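Local coordinates for protein probable hydrolase (Pseudomonas aeruginosa, PDB 3OM8) that is probably a hydrolase of the alpha/beta hydrolase fold, perhaps acting as a 3-oxoadipate enol-lactonase that opens a lactone ring, at residues B[6-9]-B[15-18]; B[60-65]-B[77-82]. All coordinates share one frame; numbering follows the deposited sequence.

Interaction 1. Residues B[6-9]-B[15-18]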
loop_
_atom_site.group_PDB
_atom_site.type_symbol
_atom_site.label_atom_id
_atom_site.label_comp_id
_atom_site.label_asym_id
_atom_site.label_seq_id
_atom_site.Cartn_x
_atom_site.Cartn_y
_atom_site.Cartn_z
ATOM N N LEU B 6 -19.769 17.668 27.175
ATOM C CA LEU B 6 -19.757 18.347 25.884
ATOM C C LEU B 6 -19.701 19.861 25.997
ATOM O O LEU B 6 -20.138 20.446 26.987
ATOM C CB LEU B 6 -20.984 17.947 25.048
ATOM C CG LEU B 6 -21.091 16.508 24.523
ATOM C CD1 LEU B 6 -22.409 16.313 23.803
ATOM C CD2 LEU B 6 -19.915 16.127 23.605
ATOM N N SER B 7 -19.135 20.486 24.972
ATOM C CA SER B 7 -19.272 21.916 24.771
ATOM C C SER B 7 -20.011 22.116 23.460
ATOM O O SER B 7 -20.098 21.197 22.647
ATOM C CB SER B 7 -17.909 22.599 24.728
ATOM O OG SER B 7 -17.353 22.664 26.028
ATOM N N PHE B 8 -20.551 23.309 23.256
ATOM C CA PHE B 8 -21.318 23.592 22.050
ATOM C C PHE B 8 -20.829 24.881 21.407
ATOM O O PHE B 8 -20.611 25.886 22.082
ATOM C CB PHE B 8 -22.820 23.654 22.369
ATOM C CG PHE B 8 -23.375 22.350 22.856
ATOM C CD1 PHE B 8 -23.793 21.387 21.957
ATOM C CD2 PHE B 8 -23.440 22.072 24.211
ATOM C CE1 PHE B 8 -24.289 20.178 22.400
ATOM C CE2 PHE B 8 -23.934 20.860 24.665
ATOM C CZ PHE B 8 -24.354 19.910 23.759
ATOM N N LEU B 9 -20.627 24.831 20.099
ATOM C CA LEU B 9 -20.235 26.009 19.347
ATOM C C LEU B 9 -21.413 26.490 18.504
ATOM O O LEU B 9 -22.022 25.704 17.773
ATOM C CB LEU B 9 -19.058 25.679 18.429
ATOM C CG LEU B 9 -18.651 26.794 17.468
ATOM C CD1 LEU B 9 -18.004 27.939 18.231
ATOM C CD2 LEU B 9 -17.711 26.258 16.400
ATOM N N ALA B 15 -26.155 27.187 13.458
ATOM C CA ALA B 15 -26.281 25.810 13.921
ATOM C C ALA B 15 -25.509 25.673 15.226
ATOM O O ALA B 15 -24.807 26.596 15.628
ATOM C CB ALA B 15 -25.774 24.846 12.882
ATOM N N SER B 16 -25.659 24.539 15.900
ATOM C CA SER B 16 -24.910 24.266 17.119
ATOM C C SER B 16 -24.106 22.979 16.942
ATOM O O SER B 16 -24.672 21.931 16.630
ATOM C CB SER B 16 -25.860 24.142 18.311
ATOM O OG SER B 16 -25.160 23.898 19.520
ATOM N N LEU B 17 -22.787 23.068 17.119
ATOM C CA LEU B 17 -21.896 21.900 16.998
ATOM C C LEU B 17 -21.411 21.419 18.360
ATOM O O LEU B 17 -20.871 22.194 19.143
ATOM C CB LEU B 17 -20.683 22.224 16.123
ATOM C CG LEU B 17 -20.977 22.574 14.667
ATOM C CD1 LEU B 17 -19.683 22.855 13.930
ATOM C CD2 LEU B 17 -21.748 21.454 14.000
ATOM N N ALA B 18 -21.618 20.141 18.641
ATOM C CA ALA B 18 -21.171 19.562 19.894
ATOM C C ALA B 18 -19.724 19.114 19.748
ATOM O O ALA B 18 -19.359 18.507 18.746
ATOM C CB ALA B 18 -22.041 18.390 20.261
#
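The N-terminal beta hairpin of this alpha/beta hydrolase brings Phe8 and Leu9 alongside Leu17 and Ala18, strand 7-10 running antiparallel to strand 16-22. Leu9 and Leu17 form the hydrogen-bonded pair. The amide Leu9 N donates to Leu17 O over 2.8 Å, and Leu17 N returns an equally short bond to Leu9 O, both close to straight. Next to it, Phe8 and Ala18 make the non-hydrogen-bonded pair, their CA atoms 4.6 Å apart. Here the strands touch through CA-H...O contacts: Phe8 CA lies 3.3 Å from Leu17 O, and Ala18 CA makes a like contact with Ser7 O.

On the face carrying Phe8 and Ala18, the phenyl ring leans across to the partner strand. With its CG anti to the carbonyl carbon (chi1 -64°), the ring reaches Ala18 CB through CE1 at 3.6 Å, an oblique approach. Ser16 OG sits against the other end of the same side chain, 3.7 Å from Phe8 CB. From the loop residue before the strand, Leu6 CD1 also reaches Ala18 CB at 4.1 Å. The Leu9 and Leu17 side chains leave from the opposite face; their CB atoms stand 4.5 Å apart.

That leucine face is covered by helix 76-90: Leu9 rests on Leu86, Ala89 and Glu85, and Leu17 also faces this helix. Strand 7-10 is the outermost strand of the sheet within this chain, and strand 16-22 joins it to the rest, lying between strands 7-10 and 55-59.

Interaction 2. Residues B[60-65]-B[77-82]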
loop_
_atom_site.group_PDB
_atom_site.type_symbol
_atom_site.label_atom_id
_atom_site.label_comp_id
_atom_site.label_asym_id
_atom_site.label_seq_id
_atom_site.Cartn_x
_atom_site.Cartn_y
_atom_site.Cartn_z
ATOM N N ASP B 60 -19.114 16.266 16.798
ATOM C CA ASP B 60 -20.150 15.667 15.966
ATOM C C ASP B 60 -20.407 16.603 14.796
ATOM O O ASP B 60 -20.698 17.782 14.982
ATOM C CB ASP B 60 -21.426 15.422 16.772
ATOM C CG ASP B 60 -21.293 14.239 17.707
ATOM O OD1 ASP B 60 -20.387 13.421 17.455
ATOM O OD2 ASP B 60 -22.077 14.117 18.681
ATOM N N ALA B 61 -20.264 16.088 13.584
ATOM C CA ALA B 61 -20.444 16.925 12.413
ATOM C C ALA B 61 -21.856 17.545 12.356
ATOM O O ALA B 61 -22.799 17.057 12.980
ATOM C CB ALA B 61 -20.166 16.130 11.165
ATOM N N ARG B 62 -21.970 18.637 11.612
ATOM C CA ARG B 62 -23.249 19.233 11.272
ATOM C C ARG B 62 -24.231 18.116 10.904
ATOM O O ARG B 62 -23.914 17.237 10.108
ATOM C CB ARG B 62 -23.024 20.206 10.107
ATOM C CG ARG B 62 -24.243 20.759 9.426
ATOM C CD ARG B 62 -23.804 21.766 8.363
ATOM N NE ARG B 62 -23.073 22.883 8.962
ATOM C CZ ARG B 62 -23.596 24.091 9.179
ATOM N NH1 ARG B 62 -22.863 25.048 9.737
ATOM N NH2 ARG B 62 -24.861 24.350 8.837
ATOM N N GLY B 63 -25.407 18.127 11.519
ATOM C CA GLY B 63 -26.444 17.167 11.183
ATOM C C GLY B 63 -26.356 15.835 11.910
ATOM O O GLY B 63 -27.215 14.969 11.716
ATOM N N HIS B 64 -25.341 15.675 12.759
ATOM C CA HIS B 64 -25.051 14.382 13.390
ATOM C C HIS B 64 -25.032 14.402 14.919
ATOM O O HIS B 64 -24.767 15.437 15.551
ATOM C CB HIS B 64 -23.686 13.859 12.927
ATOM C CG HIS B 64 -23.665 13.368 11.515
ATOM N ND1 HIS B 64 -23.474 14.204 10.437
ATOM C CD2 HIS B 64 -23.782 12.119 11.005
ATOM C CE1 HIS B 64 -23.485 13.495 9.324
ATOM N NE2 HIS B 64 -23.666 12.225 9.641
ATOM N N GLY B 65 -25.281 13.229 15.496
ATOM C CA GLY B 65 -25.151 13.011 16.925
ATOM C C GLY B 65 -25.686 14.111 17.825
ATOM O O GLY B 65 -26.888 14.352 17.882
ATOM N N ALA B 77 -17.689 23.141 1.578
ATOM C CA ALA B 77 -17.072 24.341 2.126
ATOM C C ALA B 77 -17.620 24.663 3.511
ATOM O O ALA B 77 -16.878 25.083 4.400
ATOM C CB ALA B 77 -17.286 25.518 1.178
ATOM N N ARG B 78 -18.927 24.480 3.679
ATOM C CA ARG B 78 -19.585 24.727 4.958
ATOM C C ARG B 78 -19.126 23.731 6.021
ATOM O O ARG B 78 -18.935 24.104 7.175
ATOM C CB ARG B 78 -21.107 24.662 4.801
ATOM C CG ARG B 78 -21.885 24.968 6.075
ATOM C CD ARG B 78 -21.592 26.375 6.607
ATOM N NE ARG B 78 -20.825 26.322 7.846
ATOM C CZ ARG B 78 -20.456 27.381 8.559
ATOM N NH1 ARG B 78 -19.753 27.210 9.672
ATOM N NH2 ARG B 78 -20.783 28.605 8.168
ATOM N N LEU B 79 -18.962 22.467 5.638
ATOM C CA LEU B 79 -18.464 21.452 6.568
ATOM C C LEU B 79 -17.011 21.738 6.995
ATOM O O LEU B 79 -16.599 21.417 8.108
ATOM C CB LEU B 79 -18.565 20.058 5.947
ATOM C CG LEU B 79 -19.952 19.578 5.525
ATOM C CD1 LEU B 79 -19.867 18.166 4.948
ATOM C CD2 LEU B 79 -20.919 19.622 6.701
ATOM N N GLY B 80 -16.238 22.339 6.100
ATOM C CA GLY B 80 -14.882 22.739 6.421
ATOM C C GLY B 80 -14.868 23.955 7.328
ATOM O O GLY B 80 -14.063 24.040 8.253
ATOM N N GLU B 81 -15.767 24.900 7.065
ATOM C CA GLU B 81 -15.853 26.106 7.877
ATOM C C GLU B 81 -16.211 25.783 9.327
ATOM O O GLU B 81 -15.767 26.464 10.255
ATOM C CB GLU B 81 -16.858 27.091 7.275
ATOM C CG GLU B 81 -16.333 27.821 6.053
ATOM C CD GLU B 81 -15.229 28.812 6.396
ATOM O OE1 GLU B 81 -15.255 29.382 7.514
ATOM O OE2 GLU B 81 -14.338 29.027 5.544
ATOM N N ASP B 82 -17.013 24.739 9.517
ATOM C CA ASP B 82 -17.340 24.273 10.859
ATOM C C ASP B 82 -16.061 23.982 11.660
ATOM O O ASP B 82 -15.927 24.386 12.819
ATOM C CB ASP B 82 -18.224 23.022 10.790
ATOM C CG ASP B 82 -19.659 23.327 10.342
ATOM O OD1 ASP B 82 -20.033 24.518 10.201
ATOM O OD2 ASP B 82 -20.420 22.360 10.135
HETATM O O HOH W 1 -19.619 19.974 10.695
#
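Asp82 OD1 is gripped by three nitrogens: Arg62 NH1 from the loop after strand 55-59, and Arg78 NE and NH1 from one turn earlier on helix 76-90. The result is a buried salt-bridge network in the alpha/beta hydrolase fold, tying that loop to the helix. Arg62 meets the carboxylate side-on with two N-H groups, one to each oxygen: NE to Asp82 OD2 and NH1 to Asp82 OD1, each 2.9 Å and nearly straight. Both oxygens use their syn lone pairs, and the guanidinium and carboxylate planes are only 19° apart.

Arg78 spends two nitrogens on OD1 alone. Its NH1 comes in at 2.8 Å from Asp82 OD1, nearly along the C-O direction, whereas NE arrives from above the carboxylate plane on a more bent bond. The Arg78 chain, bent at chi2 and chi3, passes over one face of the Arg62 guanidinium, Arg78 CG lying over the centre of that group, 3.6 Å above its plane. This places two donors, Arg62 NH1 and Arg78 NE, 3.1 Å apart with no bond between them; the shared carboxylate probably offsets their charges, with further acid at Asp13, salt-bridged to Arg62 NH2, and Glu85, paired with Arg78 NH1.

Leu79 CD2 packs against CB and CD of Arg62. Arg62 belongs to a type II turn from Ala61 to His64, closed by His64 N bonding Ala61 O. His64 ND1 also bonds Arg62 O, reaching it from above the carbonyl plane. A water bridges loop and helix: it accepts from Arg62 N at 2.9 Å and donates to Asp82 OD2 at 2.6 Å.

The hairpin of interaction 1 comes first in the sequence, and both segments of interaction 2 follow it; their centres lie 10 Å apart on the same side of the chain's centre. They share helix 76-90, which covers the hairpin through one part of its surface and holds the loop after strand 55-59 through another. Direct links run between them: Ala18 O probably accepts a hydrogen bond from Asp60 N at 3.0 Å, and Leu17 CD1 packs on Asp82 CB. The turn between the hairpin strands supplies Asp13 to the charge network of interaction 2. Together they join the antiparallel edge of the sheet to the parallel part that carries the presumed nucleophile elbow.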